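Local atomic coordinates of putative methylthioribose-1-phosphate isomerase (Pyrococcus horikoshii OT3, PDB entry 6A35), a protein that probably interconverts 5-methylthioribose 1-phosphate and 5-methylthioribulose 1-phosphate, an aldose-ketose isomerisation in methionine biosynthesis. Residues A[8-13]-A[180-185]; A[60-65]-A[101-106]; A[164-169]-A[255-260]. One frame throughout, in Å; residues are numbered along the deposited sequence.

Contact 1: residues A[8-13]-A[180-185]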
# COMPACT_ATOMS: atom_id res chain seq x y z
N LYS A 8 14.79 -30.61 2.71
CA LYS A 8 15.66 -30.22 3.82
C LYS A 8 16.79 -29.25 3.44
O LYS A 8 17.10 -28.32 4.21
CB LYS A 8 16.27 -31.44 4.49
CG LYS A 8 15.33 -32.09 5.48
CD LYS A 8 16.04 -33.16 6.32
CE LYS A 8 15.30 -33.39 7.64
NZ LYS A 8 15.95 -34.41 8.51
N GLU A 9 17.39 -29.46 2.26
CA GLU A 9 18.44 -28.58 1.73
C GLU A 9 17.97 -27.14 1.41
O GLU A 9 18.77 -26.24 1.36
CB GLU A 9 19.07 -29.21 0.46
CG GLU A 9 19.70 -30.60 0.68
CD GLU A 9 20.65 -31.08 -0.43
OE1 GLU A 9 20.29 -30.99 -1.63
OE2 GLU A 9 21.75 -31.58 -0.09
N LEU A 10 16.67 -26.95 1.19
CA LEU A 10 16.07 -25.68 0.81
C LEU A 10 15.50 -24.89 1.98
O LEU A 10 15.85 -23.77 2.17
CB LEU A 10 14.98 -25.91 -0.22
CG LEU A 10 15.46 -26.24 -1.64
CD1 LEU A 10 14.28 -26.15 -2.60
CD2 LEU A 10 16.54 -25.28 -2.10
N THR A 11 14.63 -25.47 2.79
CA THR A 11 14.19 -24.77 4.00
C THR A 11 14.51 -25.53 5.26
O THR A 11 14.83 -26.71 5.22
CB THR A 11 12.66 -24.48 4.00
OG1 THR A 11 12.27 -23.92 5.27
CG2 THR A 11 11.82 -25.77 3.73
N LYS A 12 14.39 -24.86 6.39
CA LYS A 12 14.44 -25.50 7.69
C LYS A 12 13.08 -25.42 8.39
O LYS A 12 12.95 -25.82 9.54
CB LYS A 12 15.53 -24.85 8.56
CG LYS A 12 16.95 -25.19 8.13
CD LYS A 12 17.95 -24.25 8.76
CE LYS A 12 19.22 -24.16 7.92
NZ LYS A 12 19.71 -22.75 7.97
N LEU A 13 12.06 -24.92 7.72
CA LEU A 13 10.74 -25.03 8.28
C LEU A 13 10.28 -26.45 8.12
O LEU A 13 10.55 -27.07 7.09
CB LEU A 13 9.73 -24.16 7.53
CG LEU A 13 9.99 -22.66 7.59
CD1 LEU A 13 9.31 -22.01 6.42
CD2 LEU A 13 9.52 -22.11 8.93
N VAL A 180 6.51 -19.59 -5.53
CA VAL A 180 7.58 -18.57 -5.52
C VAL A 180 8.71 -18.97 -4.57
O VAL A 180 9.89 -18.88 -4.89
CB VAL A 180 7.10 -17.14 -5.06
CG1 VAL A 180 8.28 -16.19 -4.86
CG2 VAL A 180 6.14 -16.49 -6.04
N GLY A 181 8.30 -19.41 -3.38
CA GLY A 181 9.23 -19.71 -2.32
C GLY A 181 10.21 -20.77 -2.71
O GLY A 181 11.32 -20.80 -2.18
N SER A 182 9.79 -21.67 -3.61
CA SER A 182 10.69 -22.71 -4.07
C SER A 182 11.77 -22.10 -4.93
O SER A 182 12.97 -22.34 -4.69
CB SER A 182 9.96 -23.80 -4.87
OG SER A 182 10.61 -25.06 -4.69
N VAL A 183 11.32 -21.28 -5.88
CA VAL A 183 12.21 -20.66 -6.86
C VAL A 183 13.33 -19.87 -6.18
O VAL A 183 14.51 -20.17 -6.39
CB VAL A 183 11.42 -19.76 -7.83
CG1 VAL A 183 12.36 -18.91 -8.68
CG2 VAL A 183 10.51 -20.62 -8.72
N VAL A 184 12.97 -18.92 -5.33
CA VAL A 184 13.92 -18.04 -4.63
C VAL A 184 14.76 -18.91 -3.65
O VAL A 184 15.99 -18.71 -3.45
CB VAL A 184 13.22 -16.85 -3.89
CG1 VAL A 184 12.12 -16.20 -4.73
CG2 VAL A 184 12.58 -17.29 -2.57
N ARG A 185 14.12 -19.92 -3.07
CA ARG A 185 14.83 -20.81 -2.16
C ARG A 185 15.90 -21.60 -2.91
O ARG A 185 16.97 -21.88 -2.36
CB ARG A 185 13.88 -21.72 -1.40
CG ARG A 185 13.27 -21.08 -0.17
CD ARG A 185 12.64 -22.15 0.73
NE ARG A 185 12.12 -21.64 1.99
CZ ARG A 185 11.00 -20.93 2.10
NH1 ARG A 185 10.29 -20.58 1.03
NH2 ARG A 185 10.59 -20.54 3.29

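Contact 2: residues A[60-65]-A[101-106]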
# COMPACT_ATOMS: atom_id res chain seq x y z
N PRO A 60 -3.09 -25.47 -1.51
CA PRO A 60 -2.58 -26.83 -1.36
C PRO A 60 -2.46 -27.25 0.10
O PRO A 60 -2.56 -28.44 0.40
CB PRO A 60 -1.19 -26.77 -2.04
CG PRO A 60 -1.17 -25.52 -2.83
CD PRO A 60 -2.05 -24.58 -2.06
N ALA A 61 -2.27 -26.29 1.00
CA ALA A 61 -2.25 -26.61 2.43
C ALA A 61 -3.66 -26.84 2.98
O ALA A 61 -3.85 -27.64 3.86
CB ALA A 61 -1.53 -25.53 3.22
N ILE A 62 -4.65 -26.14 2.47
CA ILE A 62 -6.04 -26.37 2.86
C ILE A 62 -6.58 -27.73 2.32
O ILE A 62 -7.50 -28.33 2.89
CB ILE A 62 -6.96 -25.20 2.40
CG1 ILE A 62 -6.55 -23.89 3.08
CG2 ILE A 62 -8.41 -25.49 2.74
CD1 ILE A 62 -7.06 -22.66 2.37
N GLY A 63 -6.00 -28.18 1.21
CA GLY A 63 -6.26 -29.50 0.70
C GLY A 63 -5.68 -30.53 1.63
O GLY A 63 -6.41 -31.37 2.16
N ALA A 64 -4.37 -30.46 1.85
CA ALA A 64 -3.63 -31.46 2.65
C ALA A 64 -4.20 -31.62 4.07
O ALA A 64 -4.38 -32.75 4.59
CB ALA A 64 -2.17 -31.09 2.71
N ALA A 65 -4.49 -30.49 4.69
CA ALA A 65 -5.16 -30.47 5.99
C ALA A 65 -6.45 -31.23 5.94
O ALA A 65 -6.75 -31.98 6.85
CB ALA A 65 -5.42 -29.03 6.44
N PRO A 101 -16.15 -23.39 2.13
CA PRO A 101 -16.74 -23.87 0.87
C PRO A 101 -16.38 -23.04 -0.36
O PRO A 101 -16.81 -23.36 -1.47
CB PRO A 101 -18.25 -23.77 1.13
CG PRO A 101 -18.40 -23.97 2.60
CD PRO A 101 -17.12 -23.50 3.24
N THR A 102 -15.60 -21.98 -0.16
CA THR A 102 -15.07 -21.15 -1.22
C THR A 102 -13.69 -21.64 -1.73
O THR A 102 -13.50 -21.72 -2.95
CB THR A 102 -15.01 -19.69 -0.75
OG1 THR A 102 -14.28 -19.61 0.48
CG2 THR A 102 -16.43 -19.15 -0.51
N ALA A 103 -12.76 -21.97 -0.83
CA ALA A 103 -11.43 -22.48 -1.25
C ALA A 103 -11.50 -23.82 -2.03
O ALA A 103 -12.02 -24.81 -1.53
CB ALA A 103 -10.50 -22.60 -0.05
N VAL A 104 -10.96 -23.86 -3.25
CA VAL A 104 -11.32 -24.88 -4.26
C VAL A 104 -10.55 -26.22 -4.13
O VAL A 104 -11.06 -27.29 -4.46
CB VAL A 104 -11.16 -24.29 -5.70
CG1 VAL A 104 -9.70 -24.20 -6.11
CG2 VAL A 104 -11.95 -25.10 -6.72
N ASN A 105 -9.31 -26.13 -3.66
CA ASN A 105 -8.47 -27.31 -3.43
C ASN A 105 -9.05 -28.23 -2.35
O ASN A 105 -8.77 -29.42 -2.33
CB ASN A 105 -7.08 -26.85 -2.99
CG ASN A 105 -6.21 -26.45 -4.15
OD1 ASN A 105 -5.04 -26.83 -4.21
ND2 ASN A 105 -6.76 -25.70 -5.09
N LEU A 106 -9.82 -27.65 -1.44
CA LEU A 106 -10.45 -28.42 -0.39
C LEU A 106 -11.39 -29.44 -1.01
O LEU A 106 -11.22 -30.63 -0.85
CB LEU A 106 -11.23 -27.48 0.52
CG LEU A 106 -11.82 -28.13 1.75
CD1 LEU A 106 -10.69 -28.48 2.69
CD2 LEU A 106 -12.81 -27.21 2.42

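Contact 3: residues A[164-169]-A[255-260]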
# COMPACT_ATOMS: atom_id res chain seq x y z
N LEU A 164 11.98 -9.04 -6.85
CA LEU A 164 10.89 -8.49 -6.08
C LEU A 164 9.69 -9.41 -6.22
O LEU A 164 9.32 -9.78 -7.31
CB LEU A 164 10.56 -7.07 -6.52
CG LEU A 164 9.36 -6.36 -5.85
CD1 LEU A 164 9.49 -4.82 -5.93
CD2 LEU A 164 8.01 -6.84 -6.42
N THR A 165 9.09 -9.76 -5.09
CA THR A 165 7.86 -10.54 -5.09
C THR A 165 6.73 -9.86 -4.35
O THR A 165 6.87 -8.71 -3.94
CB THR A 165 8.11 -11.94 -4.55
OG1 THR A 165 7.01 -12.78 -4.91
CG2 THR A 165 8.32 -11.91 -3.06
N HIS A 166 5.59 -10.55 -4.23
CA HIS A 166 4.30 -9.99 -3.72
C HIS A 166 3.60 -11.02 -2.83
O HIS A 166 3.95 -12.20 -2.89
CB HIS A 166 3.38 -9.69 -4.88
CG HIS A 166 2.30 -8.70 -4.58
ND1 HIS A 166 2.57 -7.41 -4.17
CD2 HIS A 166 0.95 -8.78 -4.70
CE1 HIS A 166 1.43 -6.75 -4.03
NE2 HIS A 166 0.43 -7.56 -4.35
N CYS A 167 2.66 -10.57 -1.99
CA CYS A 167 1.83 -11.46 -1.13
C CYS A 167 2.60 -12.65 -0.52
O CYS A 167 3.81 -12.53 -0.21
CB CYS A 167 0.57 -11.94 -1.91
SG CYS A 167 -0.80 -12.45 -0.84
N ASN A 168 1.95 -13.78 -0.30
CA ASN A 168 2.69 -14.93 0.28
C ASN A 168 2.50 -16.19 -0.51
O ASN A 168 1.46 -16.80 -0.48
CB ASN A 168 2.35 -15.22 1.74
CG ASN A 168 3.22 -16.31 2.30
OD1 ASN A 168 2.86 -17.49 2.25
ND2 ASN A 168 4.42 -15.95 2.74
N ALA A 169 3.55 -16.55 -1.22
CA ALA A 169 3.62 -17.71 -2.03
C ALA A 169 4.91 -18.41 -1.63
O ALA A 169 5.67 -18.85 -2.47
CB ALA A 169 3.63 -17.30 -3.49
N PHE A 255 -4.29 -13.71 -15.79
CA PHE A 255 -4.38 -14.37 -14.47
C PHE A 255 -4.78 -13.45 -13.37
O PHE A 255 -4.62 -12.25 -13.47
CB PHE A 255 -3.07 -15.08 -14.10
CG PHE A 255 -1.93 -14.15 -13.79
CD1 PHE A 255 -1.20 -13.56 -14.81
CD2 PHE A 255 -1.57 -13.90 -12.49
CE1 PHE A 255 -0.14 -12.73 -14.53
CE2 PHE A 255 -0.51 -13.08 -12.20
CZ PHE A 255 0.20 -12.49 -13.21
N ALA A 256 -5.33 -14.05 -12.33
CA ALA A 256 -5.73 -13.36 -11.13
C ALA A 256 -4.73 -13.72 -10.00
O ALA A 256 -4.21 -14.86 -9.90
CB ALA A 256 -7.15 -13.75 -10.75
N ASN A 257 -4.45 -12.73 -9.17
CA ASN A 257 -3.58 -12.91 -8.01
C ASN A 257 -3.91 -11.79 -7.02
O ASN A 257 -4.65 -10.88 -7.35
CB ASN A 257 -2.10 -12.90 -8.45
CG ASN A 257 -1.16 -13.30 -7.35
OD1 ASN A 257 -1.23 -14.41 -6.84
ND2 ASN A 257 -0.26 -12.40 -6.99
N LYS A 258 -3.41 -11.89 -5.80
CA LYS A 258 -3.67 -10.87 -4.78
C LYS A 258 -3.45 -9.45 -5.32
O LYS A 258 -2.50 -9.20 -6.03
CB LYS A 258 -2.80 -11.12 -3.55
CG LYS A 258 -3.40 -10.61 -2.25
CD LYS A 258 -4.25 -11.66 -1.54
CE LYS A 258 -4.41 -11.32 -0.06
NZ LYS A 258 -5.53 -12.09 0.54
N ILE A 259 -4.38 -8.57 -4.98
CA ILE A 259 -4.42 -7.17 -5.44
C ILE A 259 -3.07 -6.43 -5.37
O ILE A 259 -2.36 -6.49 -4.38
CB ILE A 259 -5.52 -6.41 -4.64
CG1 ILE A 259 -5.67 -4.97 -5.11
CG2 ILE A 259 -5.22 -6.40 -3.15
CD1 ILE A 259 -6.68 -4.77 -6.20
N GLY A 260 -2.71 -5.73 -6.44
CA GLY A 260 -1.40 -5.09 -6.54
C GLY A 260 -0.43 -5.79 -7.48
O GLY A 260 0.66 -5.26 -7.76

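Contact 1: residues A[8-13]-A[180-185]
Ser182 is the first residue of 180-185 to meet the N-terminal segment, and it does so loosely: Leu10 CD1 stands 4.4 Å from Ser182 OG. That hydroxyl is engaged by Asn147 O, so a small polar residue can sit buried beside a leucine methyl. Three residues on, Arg185 makes most of this segment's share of the contact. Leu10 leans on its backbone, CD2 lying 3.4 Å from Arg185 O. The two side chains also start close together, with Leu10 CB 4.5 Å from Arg185 CB. Helix 180-190 connects strands 161-165 and 193-199, parallel neighbours in the main sheet, and is thus the helix of a beta-alpha-beta crossover in the Rossmann-like part of the fold; residues 8-13, the end of helix 7-10 and the loop after it, lie against it. The side chain of Arg185 runs extended from CG to NE along this loop. Thr11 passes it obliquely, CB 3.5 Å from Arg185 NE, and Leu13 meets it at about a right angle, CD1 3.7 Å from Arg185 NH2. The buried charge is answered by Asp218 at NE and Glu214 at NH2. A leucine in place of Arg185 would probably leave the carboxylates of Asp218 and Glu214 without their cationic mate. Asp218 also bonds Thr11 OG1, which stands opposite the main-chain nitrogen (chi1 174°) and accepts from Leu13 N at 2.7 Å: an ST turn, for which threonine is well suited.

Contact 2: residues A[60-65]-A[101-106]
Ile62 overlaps Leu106 at about a right angle, its CG2 branch lying 3.8 Å from Leu106 CD1 and 4.1 Å from Leu106 CB. Its other branch leads elsewhere: CD1 comes to 4.2 Å from Ala103 CB, so the forked side chain of isoleucine serves two partners at once. Leu106 has CG anti to the backbone N (chi1 -174°), which lays its CD1 methyl alongside the main chain of 60-65 near the carbonyl of Ile62. Here the first turns of two helices, 59-74 and 104-119, come together within the helical region that precedes the Rossmann-like sheet. Their backbones approach closely where Gly63 faces Leu106, with CA of Gly63 4.5 Å from CA of Leu106. The CA of Gly63 also lies 3.9 Å from Asn105 O, yet a beta carbon there would still find room. Asn105 reaches over the start of the other helix, OD1 3.6 Å from Pro60 N; a proline nitrogen has no hydrogen to give, so this is a plain contact. Proline suits the first turn of a helix, where the missing N-H costs no helical hydrogen bond. Beside it in sequence is Ala59, predicted to bind substrate, and Asn105 packs on Ala59 too. Ile62 also touches Arg100, another predicted substrate residue, while Pro60 and Ala64 turn to helix 125-157, against Asp143 and Ala140.

Contact 3: residues A[164-169]-A[255-260]
His166 presents the edge of its ring to the turn after strand 255-258. NE2 donates to Ile259 O at 3.0 Å, nearly straight (169°); the oxygen lies in the ring plane, although the donor sits well above the carbonyl plane. Asp199 bonds ND1, and with both nitrogens held the rotation of the imidazole is fixed. Gly260 O lies over one ring face. The positive phi of Gly260 (105°) calls for glycine, and a side chain there would point into His166.

Cys167, the predicted transition-state stabiliser, lies against Lys258, predicted to bind substrate. The lysine bends at chi2 (91°) and curls round the sulfur: Cys167 SG is 3.5 Å from Lys258 CG and 3.6 Å from CD. A long aliphatic stem thus packs on the sulfur while the amino end leads away. Both segments probably line the active site, consistent with Asn257 touching Asp247 and Lys258 touching Gln206.

Strand 161-165, which delivers His166 and Cys167, runs between strands 193-199 and 241-244 in the main sheet. Strand 255-258 lies between 248-250 and 323-326 in the smaller sheet, helix 261-270 starts directly after Gly260, and Asn228 of the second subunit packs on His166.

Contacts 1 and 3 meet directly although their centres are 18 Å apart: Gly181 N and Ala169 O, 2.8 Å apart, probably form a hydrogen bond between the start of helix 180-190 and the loop after strand 161-165. Glu214 ties them again, with OE1 on Arg185 NH2 and OE2 on Asn168 ND2. Contact 3 contains the predicted catalytic Cys167 and adjoins Asp247, the predicted proton donor. Contact 2 touches neither of the others, its nearest atoms being about 9 Å from contact 3 and 10 Å from contact 1, yet it borders the predicted substrate residues Ala59 and Arg100. Arg57, a predicted substrate residue just before helix 59-74, makes a weak hydrogen bond to Asn168 OD1 of contact 3.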